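Local coordinates for post-proline cleaving enzyme (Rickettsia typhi, PDB 4HVT), which probably acts as a serine endopeptidase of the prolyl oligopeptidase family, cutting peptides on the carboxyl side of proline, at residues F583-C588 and Y638-I643; V572-T577 and K624-L629; S297-V302 and F377-E382. One frame throughout, in Å; residues are numbered along the deposited sequence.

Contact 1: F583-C588 and Y638-I643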
loop_
_atom_site.group_PDB
_atom_site.type_symbol
_atom_site.label_atom_id
_atom_site.label_comp_id
_atom_site.label_asym_id
_atom_site.label_seq_id
_atom_site.Cartn_x
_atom_site.Cartn_y
_atom_site.Cartn_z
ATOM N N PHE A 583 -21.024 -18.030 -2.771
ATOM C CA PHE A 583 -21.046 -16.567 -2.979
ATOM C C PHE A 583 -22.119 -16.090 -3.908
ATOM O O PHE A 583 -22.614 -16.831 -4.812
ATOM C CB PHE A 583 -19.681 -16.082 -3.535
ATOM C CG PHE A 583 -18.550 -16.655 -2.814
ATOM C CD1 PHE A 583 -18.267 -16.207 -1.518
ATOM C CD2 PHE A 583 -17.748 -17.617 -3.392
ATOM C CE1 PHE A 583 -17.230 -16.735 -0.785
ATOM C CE2 PHE A 583 -16.724 -18.171 -2.649
ATOM C CZ PHE A 583 -16.449 -17.736 -1.380
ATOM N N GLY A 584 -22.564 -14.876 -3.654
ATOM C CA GLY A 584 -23.609 -14.242 -4.464
ATOM C C GLY A 584 -23.128 -13.098 -5.358
ATOM O O GLY A 584 -23.828 -12.712 -6.309
ATOM N N ALA A 585 -21.963 -12.536 -5.054
ATOM C CA ALA A 585 -21.362 -11.456 -5.839
ATOM C C ALA A 585 -19.847 -11.333 -5.537
ATOM O O ALA A 585 -19.345 -11.717 -4.463
ATOM C CB ALA A 585 -22.041 -10.121 -5.568
ATOM N N VAL A 586 -19.157 -10.906 -6.560
ATOM C CA VAL A 586 -17.714 -10.770 -6.514
ATOM C C VAL A 586 -17.259 -9.447 -7.154
ATOM O O VAL A 586 -17.748 -9.061 -8.206
ATOM C CB VAL A 586 -17.040 -11.905 -7.280
ATOM C CG1 VAL A 586 -15.533 -11.829 -7.129
ATOM C CG2 VAL A 586 -17.486 -13.295 -6.824
ATOM N N ALA A 587 -16.293 -8.775 -6.533
ATOM C CA ALA A 587 -15.554 -7.677 -7.178
ATOM C C ALA A 587 -14.064 -8.042 -7.212
ATOM O O ALA A 587 -13.459 -8.287 -6.192
ATOM C CB ALA A 587 -15.818 -6.359 -6.481
ATOM N N CYS A 588 -13.559 -8.209 -8.435
ATOM C CA CYS A 588 -12.211 -8.602 -8.759
ATOM C C CYS A 588 -11.521 -7.357 -9.299
ATOM O O CYS A 588 -11.692 -6.977 -10.472
ATOM C CB CYS A 588 -12.316 -9.679 -9.795
ATOM S SG CYS A 588 -10.737 -10.407 -10.251
ATOM N N TYR A 638 -21.507 -18.946 -12.415
ATOM C CA TYR A 638 -20.643 -18.270 -11.407
ATOM C C TYR A 638 -21.408 -17.109 -10.776
ATOM O O TYR A 638 -22.375 -16.586 -11.345
ATOM C CB TYR A 638 -19.314 -17.864 -12.071
ATOM C CG TYR A 638 -18.528 -19.067 -12.473
ATOM C CD1 TYR A 638 -17.891 -19.849 -11.516
ATOM C CD2 TYR A 638 -18.434 -19.476 -13.824
ATOM C CE1 TYR A 638 -17.178 -20.985 -11.877
ATOM C CE2 TYR A 638 -17.746 -20.606 -14.185
ATOM C CZ TYR A 638 -17.132 -21.366 -13.228
ATOM O OH TYR A 638 -16.433 -22.492 -13.618
ATOM N N PRO A 639 -20.981 -16.706 -9.557
ATOM C CA PRO A 639 -21.593 -15.523 -8.973
ATOM C C PRO A 639 -21.265 -14.349 -9.893
ATOM O O PRO A 639 -20.188 -14.346 -10.512
ATOM C CB PRO A 639 -20.921 -15.386 -7.603
ATOM C CG PRO A 639 -19.795 -16.313 -7.588
ATOM C CD PRO A 639 -19.928 -17.293 -8.735
ATOM N N THR A 640 -22.203 -13.401 -9.984
ATOM C CA THR A 640 -22.041 -12.172 -10.757
ATOM C C THR A 640 -20.791 -11.477 -10.265
ATOM O O THR A 640 -20.568 -11.400 -9.063
ATOM C CB THR A 640 -23.256 -11.233 -10.618
ATOM O OG1 THR A 640 -23.144 -10.120 -11.512
ATOM C CG2 THR A 640 -23.521 -10.759 -9.191
ATOM N N VAL A 641 -19.980 -11.016 -11.205
ATOM C CA VAL A 641 -18.688 -10.467 -10.879
ATOM C C VAL A 641 -18.500 -9.120 -11.558
ATOM O O VAL A 641 -18.866 -8.922 -12.725
ATOM C CB VAL A 641 -17.531 -11.429 -11.223
ATOM C CG1 VAL A 641 -17.608 -11.860 -12.655
ATOM C CG2 VAL A 641 -16.170 -10.801 -10.958
ATOM N N LEU A 642 -17.919 -8.182 -10.813
ATOM C CA LEU A 642 -17.455 -6.903 -11.338
ATOM C C LEU A 642 -15.939 -6.976 -11.469
ATOM O O LEU A 642 -15.264 -7.301 -10.526
ATOM C CB LEU A 642 -17.805 -5.760 -10.347
ATOM C CG LEU A 642 -17.223 -4.373 -10.684
ATOM C CD1 LEU A 642 -17.695 -3.868 -12.038
ATOM C CD2 LEU A 642 -17.655 -3.303 -9.661
ATOM N N ILE A 643 -15.424 -6.767 -12.683
ATOM C CA ILE A 643 -13.972 -6.891 -12.951
ATOM C C ILE A 643 -13.469 -5.513 -13.294
ATOM O O ILE A 643 -14.058 -4.803 -14.107
ATOM C CB ILE A 643 -13.731 -7.805 -14.137
ATOM C CG1 ILE A 643 -14.286 -9.237 -13.913
ATOM C CG2 ILE A 643 -12.269 -7.856 -14.401
ATOM C CD1 ILE A 643 -14.404 -10.096 -15.178
HETATM O O HOH W 1 -24.674 -14.100 -8.363
#
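The pyrrolidine ring of P639 pushes into a shallow hollow formed by F583, G584 and V586, just where the two segments come together. P639 CB sits 3.6 Å from F583 O, while P639 CG touches F583 CB. P639 CG also lies 3.9 Å from V586 CG2. With CG1 of V586 anti to the backbone N (chi1 -175°), CG2 lies beside that N, anti to the carbonyl carbon, and faces the proline. On the other side of the junction T640 CG2 rests 3.5 Å from G584 O and also reaches A585 CB. A water bridges the pair at this end, donating to G584 O and accepting from T640 N; T640 OG1 is bonded elsewhere, to K671 O. From V586 and T640 onward the segments are neighbouring parallel strands of the alpha/beta-hydrolase sheet, their axes 4.5 Å apart at an angle of 16°. T640 O receives V586 N, V586 O receives L642 N at 2.8 Å with an N-H...O angle of 166°, and L642 O receives C588 N. CA-H groups lean on the same carbonyls, V641 CA lying 3.2 Å from V586 O. The side chains of V586, V641, C588 and I643 share one face of the sheet. There V641 CG2, anti to its own backbone N, is the bump: it lies 3.9 Å from V586 CB, also meets V586 CG1, and reaches C588 CB more loosely at 4.2 Å. Helix 655-664 packs on this face through L664 on V641 and F660 on I643, and helix 567-578 reaches V586 and C588. The other face carries the small A585 and A587 next to the larger L642, and helix 688-706 lays F702 against both alanines.

Contact 2: V572-T577 and K624-L629; sequences VSVAMT and KKYAPL
P628 fits its ring against S573, V574 and T577 of helix 567-578, the helix that follows the probable nucleophile elbow of this alpha/beta-hydrolase domain. The tight part lies around P628 CG, which is 3.3 Å from S573 OG and 3.8 Å from S573 CB. S573 OG stands between its own backbone N and carbonyl carbon (chi1 61°), and its polar partners are carbonyls one turn back in the same helix, G569 O and L570 O, so towards the proline it makes only van der Waals contact. V574 extends the apolar patch: its CG2, anti to the carbonyl carbon, lies 3.8 Å from Y626 CD1, approaching the ring obliquely, and also touches P628 CG at 4.1 Å. The Y626 ring meets F539 of helix 536-551 edge-to-face, and F539 also touches V574. Packing is looser at T577, whose side chain crosses the proline at about a right angle, with OG1 4.0 Å from P628 CB. T577 is partly exposed, and here a water adds a second link beside this looser contact, joining the helix to the backbone of Y626. This water donates both of its hydrogen bonds, each 2.7 Å long, one to T577 OG1 and the other to the backbone oxygen Y626 O.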
loop_
_atom_site.group_PDB
_atom_site.type_symbol
_atom_site.label_atom_id
_atom_site.label_comp_id
_atom_site.label_asym_id
_atom_site.label_seq_id
_atom_site.Cartn_x
_atom_site.Cartn_y
_atom_site.Cartn_z
ATOM N N VAL A 572 -10.069 -13.696 -4.976
ATOM C CA VAL A 572 -11.508 -13.748 -5.166
ATOM C C VAL A 572 -11.910 -14.418 -6.489
ATOM O O VAL A 572 -12.972 -14.978 -6.568
ATOM C CB VAL A 572 -12.231 -12.385 -4.990
ATOM C CG1 VAL A 572 -12.081 -11.827 -3.599
ATOM C CG2 VAL A 572 -11.893 -11.394 -6.079
ATOM N N SER A 573 -11.057 -14.366 -7.508
ATOM C CA SER A 573 -11.275 -15.122 -8.709
ATOM C C SER A 573 -11.044 -16.614 -8.514
ATOM O O SER A 573 -11.741 -17.414 -9.147
ATOM C CB SER A 573 -10.483 -14.571 -9.865
ATOM O OG SER A 573 -9.079 -14.592 -9.640
ATOM N N VAL A 574 -10.063 -17.007 -7.692
ATOM C CA VAL A 574 -9.965 -18.388 -7.231
ATOM C C VAL A 574 -11.212 -18.816 -6.422
ATOM O O VAL A 574 -11.767 -19.899 -6.651
ATOM C CB VAL A 574 -8.721 -18.655 -6.406
ATOM C CG1 VAL A 574 -8.812 -20.050 -5.801
ATOM C CG2 VAL A 574 -7.474 -18.456 -7.248
ATOM N N ALA A 575 -11.636 -17.986 -5.481
ATOM C CA ALA A 575 -12.749 -18.319 -4.615
ATOM C C ALA A 575 -13.984 -18.631 -5.457
ATOM O O ALA A 575 -14.714 -19.602 -5.223
ATOM C CB ALA A 575 -13.038 -17.199 -3.624
ATOM N N MET A 576 -14.257 -17.785 -6.448
ATOM C CA MET A 576 -15.523 -17.881 -7.149
ATOM C C MET A 576 -15.479 -19.020 -8.154
ATOM O O MET A 576 -16.530 -19.563 -8.521
ATOM C CB MET A 576 -15.849 -16.568 -7.869
ATOM C CG MET A 576 -15.020 -16.241 -9.096
ATOM S SD MET A 576 -15.474 -14.734 -9.998
ATOM C CE MET A 576 -16.738 -15.364 -10.997
ATOM N N THR A 577 -14.275 -19.394 -8.588
ATOM C CA THR A 577 -14.160 -20.525 -9.480
ATOM C C THR A 577 -14.074 -21.884 -8.721
ATOM O O THR A 577 -14.577 -22.872 -9.203
ATOM C CB THR A 577 -13.011 -20.377 -10.518
ATOM O OG1 THR A 577 -11.760 -20.149 -9.851
ATOM C CG2 THR A 577 -13.296 -19.188 -11.501
ATOM N N LYS A 624 -1.633 -24.512 -11.724
ATOM C CA LYS A 624 -2.783 -24.895 -12.525
ATOM C C LYS A 624 -3.933 -25.464 -11.720
ATOM O O LYS A 624 -5.014 -25.426 -12.211
ATOM C CB LYS A 624 -2.375 -25.934 -13.609
ATOM C CG LYS A 624 -1.562 -25.293 -14.729
ATOM C CD LYS A 624 -0.863 -26.304 -15.646
ATOM C CE LYS A 624 -1.823 -27.116 -16.446
ATOM N NZ LYS A 624 -1.088 -28.022 -17.379
ATOM N N LYS A 625 -3.720 -26.011 -10.529
ATOM C CA LYS A 625 -4.832 -26.503 -9.737
ATOM C C LYS A 625 -5.802 -25.381 -9.308
ATOM O O LYS A 625 -7.012 -25.642 -9.080
ATOM C CB LYS A 625 -4.381 -27.266 -8.502
ATOM C CG LYS A 625 -3.674 -28.570 -8.783
ATOM C CD LYS A 625 -3.157 -29.153 -7.481
ATOM C CE LYS A 625 -2.043 -30.171 -7.715
ATOM N NZ LYS A 625 -1.477 -30.553 -6.380
ATOM N N TYR A 626 -5.286 -24.159 -9.180
ATOM C CA TYR A 626 -6.108 -23.054 -8.729
ATOM C C TYR A 626 -6.296 -21.956 -9.722
ATOM O O TYR A 626 -7.274 -21.173 -9.568
ATOM C CB TYR A 626 -5.640 -22.466 -7.397
ATOM C CG TYR A 626 -4.338 -21.688 -7.439
ATOM C CD1 TYR A 626 -4.300 -20.415 -7.962
ATOM C CD2 TYR A 626 -3.163 -22.223 -6.909
ATOM C CE1 TYR A 626 -3.121 -19.679 -7.985
ATOM C CE2 TYR A 626 -1.975 -21.491 -6.939
ATOM C CZ TYR A 626 -1.969 -20.208 -7.433
ATOM O OH TYR A 626 -0.754 -19.523 -7.430
ATOM N N ALA A 627 -5.409 -21.849 -10.716
ATOM C CA ALA A 627 -5.421 -20.699 -11.607
ATOM C C ALA A 627 -6.831 -20.557 -12.208
ATOM O O ALA A 627 -7.308 -21.497 -12.796
ATOM C CB ALA A 627 -4.364 -20.857 -12.693
ATOM N N PRO A 628 -7.485 -19.386 -12.039
ATOM C CA PRO A 628 -8.914 -19.323 -12.481
ATOM C C PRO A 628 -9.111 -19.626 -13.949
ATOM O O PRO A 628 -10.094 -20.317 -14.309
ATOM C CB PRO A 628 -9.339 -17.877 -12.130
ATOM C CG PRO A 628 -8.382 -17.451 -11.104
ATOM C CD PRO A 628 -7.059 -18.186 -11.326
ATOM N N LEU A 629 -8.186 -19.217 -14.820
ATOM C CA LEU A 629 -8.414 -19.425 -16.289
ATOM C C LEU A 629 -8.268 -20.869 -16.670
ATOM O O LEU A 629 -8.757 -21.289 -17.764
ATOM C CB LEU A 629 -7.451 -18.584 -17.138
ATOM C CG LEU A 629 -7.530 -17.062 -16.961
ATOM C CD1 LEU A 629 -6.405 -16.418 -17.766
ATOM C CD2 LEU A 629 -8.866 -16.546 -17.439
HETATM O O HOH W 2 -9.809 -22.048 -9.522
#

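Contact 3: S297-V302 and F377-E382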
loop_
_atom_site.group_PDB
_atom_site.type_symbol
_atom_site.label_atom_id
_atom_site.label_comp_id
_atom_site.label_asym_id
_atom_site.label_seq_id
_atom_site.Cartn_x
_atom_site.Cartn_y
_atom_site.Cartn_z
ATOM N N SER A 297 16.037 4.363 12.303
ATOM C CA SER A 297 17.262 4.706 13.070
ATOM C C SER A 297 16.911 5.665 14.197
ATOM O O SER A 297 15.867 6.266 14.227
ATOM C CB SER A 297 18.267 5.368 12.186
ATOM O OG SER A 297 17.813 6.614 11.705
ATOM N N PHE A 298 17.887 5.812 15.090
ATOM C CA PHE A 298 17.857 6.771 16.161
ATOM C C PHE A 298 19.311 7.055 16.496
ATOM O O PHE A 298 20.073 6.128 16.820
ATOM C CB PHE A 298 17.166 6.214 17.378
ATOM C CG PHE A 298 17.006 7.223 18.497
ATOM C CD1 PHE A 298 16.248 8.361 18.306
ATOM C CD2 PHE A 298 17.674 7.057 19.715
ATOM C CE1 PHE A 298 16.109 9.292 19.343
ATOM C CE2 PHE A 298 17.545 7.992 20.749
ATOM C CZ PHE A 298 16.747 9.093 20.566
ATOM N N LYS A 299 19.690 8.324 16.465
ATOM C CA LYS A 299 21.095 8.694 16.619
ATOM C C LYS A 299 21.907 7.842 15.628
ATOM O O LYS A 299 21.513 7.709 14.492
ATOM C CB LYS A 299 21.572 8.587 18.089
ATOM C CG LYS A 299 20.631 9.235 19.073
ATOM C CD LYS A 299 20.483 10.655 18.886
ATOM C CE LYS A 299 20.213 11.316 20.277
ATOM N NZ LYS A 299 20.094 12.757 20.034
ATOM N N GLU A 300 22.998 7.249 16.070
ATOM C CA GLU A 300 23.859 6.447 15.176
ATOM C C GLU A 300 23.482 4.953 15.142
ATOM O O GLU A 300 24.216 4.157 14.584
ATOM C CB GLU A 300 25.334 6.614 15.621
ATOM C CG GLU A 300 25.827 8.030 15.356
ATOM C CD GLU A 300 27.277 8.269 15.677
ATOM O OE1 GLU A 300 28.014 7.286 15.900
ATOM O OE2 GLU A 300 27.692 9.481 15.734
ATOM N N TYR A 301 22.304 4.577 15.647
ATOM C CA TYR A 301 21.863 3.186 15.701
ATOM C C TYR A 301 20.783 2.915 14.642
ATOM O O TYR A 301 19.989 3.829 14.381
ATOM C CB TYR A 301 21.321 2.856 17.096
ATOM C CG TYR A 301 22.436 2.832 18.109
ATOM C CD1 TYR A 301 22.985 4.016 18.585
ATOM C CD2 TYR A 301 23.010 1.640 18.501
ATOM C CE1 TYR A 301 24.050 4.017 19.440
ATOM C CE2 TYR A 301 24.068 1.637 19.376
ATOM C CZ TYR A 301 24.599 2.825 19.816
ATOM O OH TYR A 301 25.692 2.843 20.648
ATOM N N VAL A 302 20.708 1.705 14.112
ATOM C CA VAL A 302 19.779 1.297 13.096
ATOM C C VAL A 302 19.016 0.079 13.564
ATOM O O VAL A 302 19.531 -0.700 14.351
ATOM C CB VAL A 302 20.486 1.007 11.741
ATOM C CG1 VAL A 302 20.954 2.297 11.077
ATOM C CG2 VAL A 302 21.645 0.100 11.962
ATOM N N PHE A 377 10.900 4.404 23.962
ATOM C CA PHE A 377 12.172 4.306 24.693
ATOM C C PHE A 377 13.174 5.247 24.065
ATOM O O PHE A 377 12.853 5.934 23.091
ATOM C CB PHE A 377 12.768 2.874 24.721
ATOM C CG PHE A 377 12.892 2.256 23.391
ATOM C CD1 PHE A 377 11.797 1.586 22.802
ATOM C CD2 PHE A 377 14.086 2.296 22.725
ATOM C CE1 PHE A 377 11.926 1.001 21.556
ATOM C CE2 PHE A 377 14.216 1.743 21.478
ATOM C CZ PHE A 377 13.126 1.065 20.889
ATOM N N THR A 378 14.334 5.355 24.700
ATOM C CA THR A 378 15.404 6.165 24.217
ATOM C C THR A 378 16.759 5.528 24.503
ATOM O O THR A 378 16.838 4.365 24.850
ATOM C CB THR A 378 15.250 7.599 24.751
ATOM O OG1 THR A 378 16.186 8.469 24.096
ATOM C CG2 THR A 378 15.454 7.651 26.264
ATOM N N LEU A 379 17.821 6.302 24.295
ATOM C CA LEU A 379 19.174 5.944 24.707
ATOM C C LEU A 379 19.627 6.787 25.860
ATOM O O LEU A 379 19.418 7.998 25.863
ATOM C CB LEU A 379 20.175 6.203 23.589
ATOM C CG LEU A 379 20.341 5.187 22.485
ATOM C CD1 LEU A 379 21.226 5.802 21.377
ATOM C CD2 LEU A 379 21.000 3.901 23.006
ATOM N N GLU A 380 20.238 6.113 26.835
ATOM C CA GLU A 380 20.840 6.759 28.002
ATOM C C GLU A 380 22.170 6.086 28.188
ATOM O O GLU A 380 22.230 4.867 28.406
ATOM C CB GLU A 380 20.032 6.466 29.231
ATOM C CG GLU A 380 18.967 7.464 29.578
ATOM C CD GLU A 380 18.743 7.491 31.090
ATOM O OE1 GLU A 380 18.343 6.459 31.670
ATOM O OE2 GLU A 380 19.013 8.534 31.705
ATOM N N ASN A 381 23.251 6.846 28.079
ATOM C CA ASN A 381 24.570 6.277 28.311
ATOM C C ASN A 381 24.844 5.140 27.340
ATOM O O ASN A 381 25.310 4.074 27.742
ATOM C CB ASN A 381 24.656 5.761 29.749
ATOM N N GLU A 382 24.520 5.355 26.068
ATOM C CA GLU A 382 24.654 4.348 25.040
ATOM C C GLU A 382 23.936 3.013 25.357
ATOM O O GLU A 382 24.254 1.987 24.746
ATOM C CB GLU A 382 26.145 4.072 24.710
ATOM C CG GLU A 382 26.913 5.243 24.109
ATOM C CD GLU A 382 26.298 5.764 22.819
ATOM O OE1 GLU A 382 26.532 5.170 21.730
ATOM O OE2 GLU A 382 25.586 6.789 22.899
HETATM O O HOH W 3 26.969 6.336 19.003
#
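F298 reaches across to T378 and L379 with the far part of its ring. With its CG anti to the backbone N (chi1 -175°), F298 extends the ring towards T378, and F298 CE2 and CZ both lie 3.6 Å from T378 OG1, which approaches obliquely and is itself hydrogen-bonded to D360 O. The same ring carbon CE2 is 3.9 Å from L379 N, a buried amide without a hydrogen-bond partner in the model. F298 also opens a type II' beta turn ending at Y301, closed by backbone bonds in both directions between these two residues. K299, next in the turn, lays its CG over one face of the F298 ring, towards the rim, and comes only loosely to L379 CD1. E300 makes no direct contact: its OE1 is bonded to H326 NE2, and a water that donates to E382 OE1 makes only a weak, 3.4 Å bond to E300 OE1. Y301 makes the one direct hydrogen bond between the segments, its OH donating to E382 OE1 at 2.7 Å, and its CD1 rests 3.8 Å from L379 CD1. The acceptor lies near the plane of the ring, at its edge, whereas the hydroxyl meets the carboxylate from above, 44° out of its plane; ring and carboxylate are turned 51° apart. The two segments belong to neighbouring antiparallel blades of the beta-propeller, so the turn between strands 293-298 and 301-305 packs against the end of strand 371-380. W384 of strand 383-384 backs the junction, edge-to-face with Y301 and touching both F298 and L379, while V362 of strand 362-368 supports F298.

Contacts 1 and 2 are two layers of one hydrolase core, their centres about 13 Å apart. Helix 567-578 leads on to strand 585-589 and helix 617-626 to strand 640-646, so their segments alternate along the chain. The layers touch directly: Y638 CD1 lies 3.3 Å from M576 O, and A587 O lies 3.5 Å from V572 CG2. Both come close to the predicted nucleophile elbow around S566, probably the serine of a triad with D649 and H682, the side chains of A587 and S573 lying near its residues without touching them. Contact 3 belongs to the propeller, on the opposite side of the chain's centre; its centre is about 51 Å from that of contact 1 and about 49 Å from that of contact 2.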